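Long-range contacts in fuculose-1-phosphate aldolase (Thermus thermophilus, PDB 2FK5), which belongs to the class II aldolase and adducin N-terminal domain family, proteins of the AraD-like alpha/beta fold: residues 31-36 against 54-59; 37-42 against 69-74. All blocks are in the same frame, centred on the assembly; numbering follows the deposited sequence.

Contact 1 (31-36 against 54-59); sequences VRTKGG and LLEVPL
T33 and E56 meet tip to tip where the turn between antiparallel strands 28-32 and 36-40 comes up against strand 54-58, outermost in the mixed sheet of this chain, in an AraD-like fold. The polar part of the contact centres on E56 OE1. T33 OG1 donates to E56 OE1 over 2.7 Å, approaching on the anti side of the carboxylate and 20° out of its plane. E56 gets there with CG anti to its backbone N (chi1 -158°) and an extended chain beyond. T33 OG1 also accepts from G36 N at 3.1 Å, an ST motif, so this one hydroxyl braces its own turn while tying it to the neighbouring strand. A water that accepts from G35 N donates to the same E56 OE1. Within the turn, R32 NH1 donates to G36 O over 3.0 Å, on a lone pair in the carbonyl plane; T33 N gives that oxygen a second bond. On the second subunit, R80 forms a long, weak ion pair with E56 OE2, and L134 packs against E56 and P58.

Backbone contacts follow at the glycines: G36 CA comes within 3.4 Å of V57 O in a CA-H...O contact, and G35 O lies 3.7 Å from P58 CA.

The side chains of R32 and L59 cross at about a right angle. The L59 CD1 methyl packs over one flat face of the guanidinium, offset toward its rim, 3.5 Å from R32 NH2.

Contact 2 (37-42 against 69-74); sequences FLITKS and VESVVH. With SO4 (sulfate ion), chain C.
I39 sets its CD1 methyl over the centre of the H74 imidazole, 3.5 Å from the ring centroid and only 5° off the ring normal, a CH-pi contact. With CG1 anti to the backbone N (chi1 -172°) and the next torsion also extended, I39 reaches straight from its strand to the helix; its CD1 also lies 3.7 Å from S71 OG. Beside it the F37 side chain crosses that of H74 at about a right angle, with CE1 at 4.0 Å from H74 CB and CZ at 3.7 Å from S71 O. The contact thus packs the first turn of helix 71-80, with E70 as its N-cap residue, onto strand 36-40 of the mixed sheet in this alpha/beta fold. Beyond the strand end, S42 OG touches V69 CG2, and both residues grip O2 of a sulfate ion, probably from the crystallisation liquor: V69 N donates to sulfate O2 over 2.9 Å in an almost straight bond, and S42 OG at 3.0 Å. K46, S68, G43 and N28 hold the same ion. Farther out, H74 is held at both ring nitrogens, ND1 by S30 OG and NE2 by N28 OD1, while S71 OG is bonded to S68 O.

How the contacts relate
From the N terminus, the chain leaves strand 28-32 through the turn in 31-36, the first half of contact 1, and returns at once along strand 36-40, the first half of contact 2. Strand 54-58 then closes the loop of contact 1, and the start of helix 71-80 closes the longer loop of contact 2. The segments alternate, so the two closures cross instead of nesting. Their centres lie about 9 Å apart, and strand 36-40 links them: its F37 and I39 are backbone-bonded to V57 and L55. Contact 1 therefore ties the turn to the strand outermost in this chain's sheet, whereas contact 2 joins the adjoining strand to a helix packed against it.

Contact 1 (31-36 against 54-59)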
# COMPACT_ATOMS: atom_id res chain seq x y z
N VAL A 31 12.58 -14.97 -16.20
CA VAL A 31 13.62 -15.77 -15.57
C VAL A 31 13.92 -16.93 -16.53
O VAL A 31 13.05 -17.37 -17.27
CB VAL A 31 13.18 -16.37 -14.20
CG1 VAL A 31 12.86 -15.24 -13.23
CG2 VAL A 31 11.98 -17.28 -14.38
N ARG A 32 15.16 -17.38 -16.51
CA ARG A 32 15.60 -18.49 -17.36
C ARG A 32 15.03 -19.77 -16.75
O ARG A 32 15.01 -19.91 -15.53
CB ARG A 32 17.12 -18.56 -17.36
CG ARG A 32 17.74 -19.59 -18.31
CD ARG A 32 17.82 -19.05 -19.73
NE ARG A 32 18.74 -19.86 -20.54
CZ ARG A 32 18.41 -21.01 -21.10
NH1 ARG A 32 17.19 -21.49 -20.96
NH2 ARG A 32 19.33 -21.70 -21.78
N THR A 33 14.56 -20.67 -17.60
CA THR A 33 14.03 -21.96 -17.15
C THR A 33 14.68 -23.05 -17.99
O THR A 33 15.37 -22.76 -18.97
CB THR A 33 12.52 -22.05 -17.37
OG1 THR A 33 12.22 -21.86 -18.76
CG2 THR A 33 11.79 -21.01 -16.52
N LYS A 34 14.47 -24.30 -17.62
CA LYS A 34 15.04 -25.41 -18.38
C LYS A 34 14.56 -25.38 -19.83
O LYS A 34 15.32 -25.67 -20.75
CB LYS A 34 14.67 -26.75 -17.73
CG LYS A 34 15.37 -26.99 -16.39
CD LYS A 34 14.95 -28.30 -15.76
N GLY A 35 13.30 -25.00 -20.03
CA GLY A 35 12.75 -24.94 -21.37
C GLY A 35 13.08 -23.71 -22.20
O GLY A 35 13.03 -23.74 -23.43
N GLY A 36 13.44 -22.62 -21.53
CA GLY A 36 13.77 -21.39 -22.22
C GLY A 36 13.66 -20.28 -21.18
O GLY A 36 14.61 -20.08 -20.42
N LEU A 54 1.74 -15.11 -16.80
CA LEU A 54 3.09 -15.49 -17.20
C LEU A 54 3.04 -16.65 -18.20
O LEU A 54 2.13 -17.48 -18.13
CB LEU A 54 3.92 -15.92 -15.99
CG LEU A 54 3.87 -15.00 -14.77
CD1 LEU A 54 4.64 -15.64 -13.63
CD2 LEU A 54 4.46 -13.64 -15.13
N LEU A 55 4.00 -16.69 -19.11
CA LEU A 55 4.07 -17.78 -20.09
C LEU A 55 5.51 -18.16 -20.39
O LEU A 55 6.42 -17.33 -20.28
CB LEU A 55 3.34 -17.41 -21.39
CG LEU A 55 3.73 -16.21 -22.25
CD2 LEU A 55 2.80 -16.19 -23.46
N GLU A 56 5.73 -19.41 -20.78
CA GLU A 56 7.07 -19.87 -21.08
C GLU A 56 7.35 -19.73 -22.57
O GLU A 56 6.49 -20.01 -23.40
CB GLU A 56 7.26 -21.31 -20.62
CG GLU A 56 8.71 -21.69 -20.41
CD GLU A 56 8.88 -22.96 -19.61
OE1 GLU A 56 10.03 -23.29 -19.25
OE2 GLU A 56 7.86 -23.63 -19.34
N VAL A 57 8.56 -19.30 -22.90
CA VAL A 57 8.97 -19.12 -24.29
C VAL A 57 10.25 -19.91 -24.54
O VAL A 57 11.17 -19.87 -23.75
CB VAL A 57 9.24 -17.63 -24.59
CG1 VAL A 57 9.51 -17.42 -26.07
CG2 VAL A 57 8.06 -16.78 -24.14
N PRO A 58 10.31 -20.64 -25.67
CA PRO A 58 11.53 -21.40 -25.94
C PRO A 58 12.58 -20.51 -26.58
O PRO A 58 12.23 -19.49 -27.17
CB PRO A 58 11.03 -22.50 -26.88
CG PRO A 58 10.00 -21.77 -27.70
CD PRO A 58 9.27 -20.90 -26.67
N LEU A 59 13.85 -20.86 -26.44
CA LEU A 59 14.91 -20.06 -27.05
C LEU A 59 14.89 -20.30 -28.56
O LEU A 59 15.28 -19.44 -29.35
CB LEU A 59 16.29 -20.44 -26.49
CG LEU A 59 16.55 -20.08 -25.02
CD1 LEU A 59 18.02 -20.31 -24.68
CD2 LEU A 59 16.18 -18.63 -24.78
O HOH W 1 11.02 -25.17 -17.85

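Contact 2 (37-42 against 69-74)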
# COMPACT_ATOMS: atom_id res chain seq x y z
N PHE A 37 12.52 -19.59 -21.14
CA PHE A 37 12.30 -18.55 -20.14
C PHE A 37 10.82 -18.26 -19.89
O PHE A 37 9.96 -18.45 -20.76
CB PHE A 37 13.06 -17.25 -20.51
CG PHE A 37 12.57 -16.56 -21.75
CD1 PHE A 37 11.58 -15.59 -21.67
CD2 PHE A 37 13.11 -16.87 -22.99
CE1 PHE A 37 11.13 -14.93 -22.81
CE2 PHE A 37 12.67 -16.21 -24.14
CZ PHE A 37 11.68 -15.24 -24.05
N LEU A 38 10.52 -17.82 -18.67
CA LEU A 38 9.17 -17.49 -18.23
C LEU A 38 9.09 -15.97 -18.22
O LEU A 38 9.90 -15.33 -17.58
CB LEU A 38 8.96 -18.05 -16.82
CG LEU A 38 7.57 -17.95 -16.19
CD1 LEU A 38 6.59 -18.73 -17.04
CD2 LEU A 38 7.59 -18.49 -14.76
N ILE A 39 8.12 -15.41 -18.91
CA ILE A 39 8.00 -13.96 -18.99
C ILE A 39 6.56 -13.50 -18.86
O ILE A 39 5.62 -14.26 -19.09
CB ILE A 39 8.58 -13.47 -20.35
CG1 ILE A 39 8.66 -11.94 -20.40
CG2 ILE A 39 7.73 -13.99 -21.49
CD1 ILE A 39 9.47 -11.44 -21.60
N THR A 40 6.39 -12.24 -18.46
CA THR A 40 5.08 -11.63 -18.32
C THR A 40 4.42 -11.47 -19.69
O THR A 40 5.10 -11.20 -20.69
CB THR A 40 5.19 -10.23 -17.66
OG1 THR A 40 6.15 -9.44 -18.37
CG2 THR A 40 5.61 -10.35 -16.20
N LYS A 41 3.10 -11.63 -19.73
CA LYS A 41 2.37 -11.50 -20.99
C LYS A 41 2.24 -10.04 -21.41
O LYS A 41 2.46 -9.13 -20.62
CB LYS A 41 0.97 -12.10 -20.88
CG LYS A 41 0.94 -13.61 -20.75
CD LYS A 41 -0.51 -14.10 -20.68
CE LYS A 41 -0.56 -15.61 -20.53
NZ LYS A 41 -1.96 -16.08 -20.39
N SER A 42 1.87 -9.83 -22.66
CA SER A 42 1.70 -8.49 -23.20
C SER A 42 0.45 -7.83 -22.62
O SER A 42 -0.55 -8.50 -22.36
CB SER A 42 1.60 -8.55 -24.72
OG SER A 42 1.65 -7.25 -25.29
N VAL A 69 5.80 -8.05 -25.70
CA VAL A 69 6.28 -7.57 -26.99
C VAL A 69 7.81 -7.51 -27.04
O VAL A 69 8.39 -7.47 -28.12
CB VAL A 69 5.70 -6.17 -27.30
CG1 VAL A 69 6.17 -5.69 -28.65
CG2 VAL A 69 4.18 -6.23 -27.28
N GLU A 70 8.45 -7.52 -25.88
CA GLU A 70 9.91 -7.47 -25.79
C GLU A 70 10.52 -8.86 -25.68
O GLU A 70 11.71 -9.00 -25.43
CB GLU A 70 10.34 -6.64 -24.58
CG GLU A 70 9.76 -5.25 -24.53
CD GLU A 70 10.26 -4.38 -25.66
OE1 GLU A 70 10.58 -4.93 -26.73
OE2 GLU A 70 10.33 -3.14 -25.47
N SER A 71 9.70 -9.89 -25.85
CA SER A 71 10.20 -11.25 -25.72
C SER A 71 11.40 -11.53 -26.62
O SER A 71 12.27 -12.31 -26.25
CB SER A 71 9.09 -12.26 -25.99
OG SER A 71 8.13 -12.23 -24.94
N VAL A 72 11.45 -10.89 -27.78
CA VAL A 72 12.57 -11.11 -28.70
C VAL A 72 13.88 -10.68 -28.05
O VAL A 72 14.92 -11.31 -28.23
CB VAL A 72 12.44 -10.28 -30.00
CG1 VAL A 72 13.02 -11.06 -31.17
N VAL A 73 13.81 -9.59 -27.29
CA VAL A 73 14.99 -9.09 -26.61
C VAL A 73 15.40 -10.01 -25.47
O VAL A 73 16.57 -10.32 -25.32
CB VAL A 73 14.73 -7.68 -26.03
CG1 VAL A 73 16.00 -7.16 -25.37
CG2 VAL A 73 14.25 -6.74 -27.14
N HIS A 74 14.43 -10.43 -24.67
CA HIS A 74 14.73 -11.33 -23.56
C HIS A 74 15.36 -12.61 -24.12
O HIS A 74 16.38 -13.08 -23.62
CB HIS A 74 13.46 -11.68 -22.80
CG HIS A 74 12.92 -10.56 -21.97
ND1 HIS A 74 12.85 -10.62 -20.60
CD2 HIS A 74 12.40 -9.35 -22.32
CE1 HIS A 74 12.31 -9.50 -20.13
NE2 HIS A 74 12.03 -8.72 -21.16
S SO4 C . 4.51 -5.59 -22.76
O1 SO4 C . 5.57 -6.44 -22.07
O2 SO4 C . 4.17 -6.29 -24.08
O3 SO4 C . 3.34 -5.64 -21.97
O4 SO4 C . 5.18 -4.39 -23.13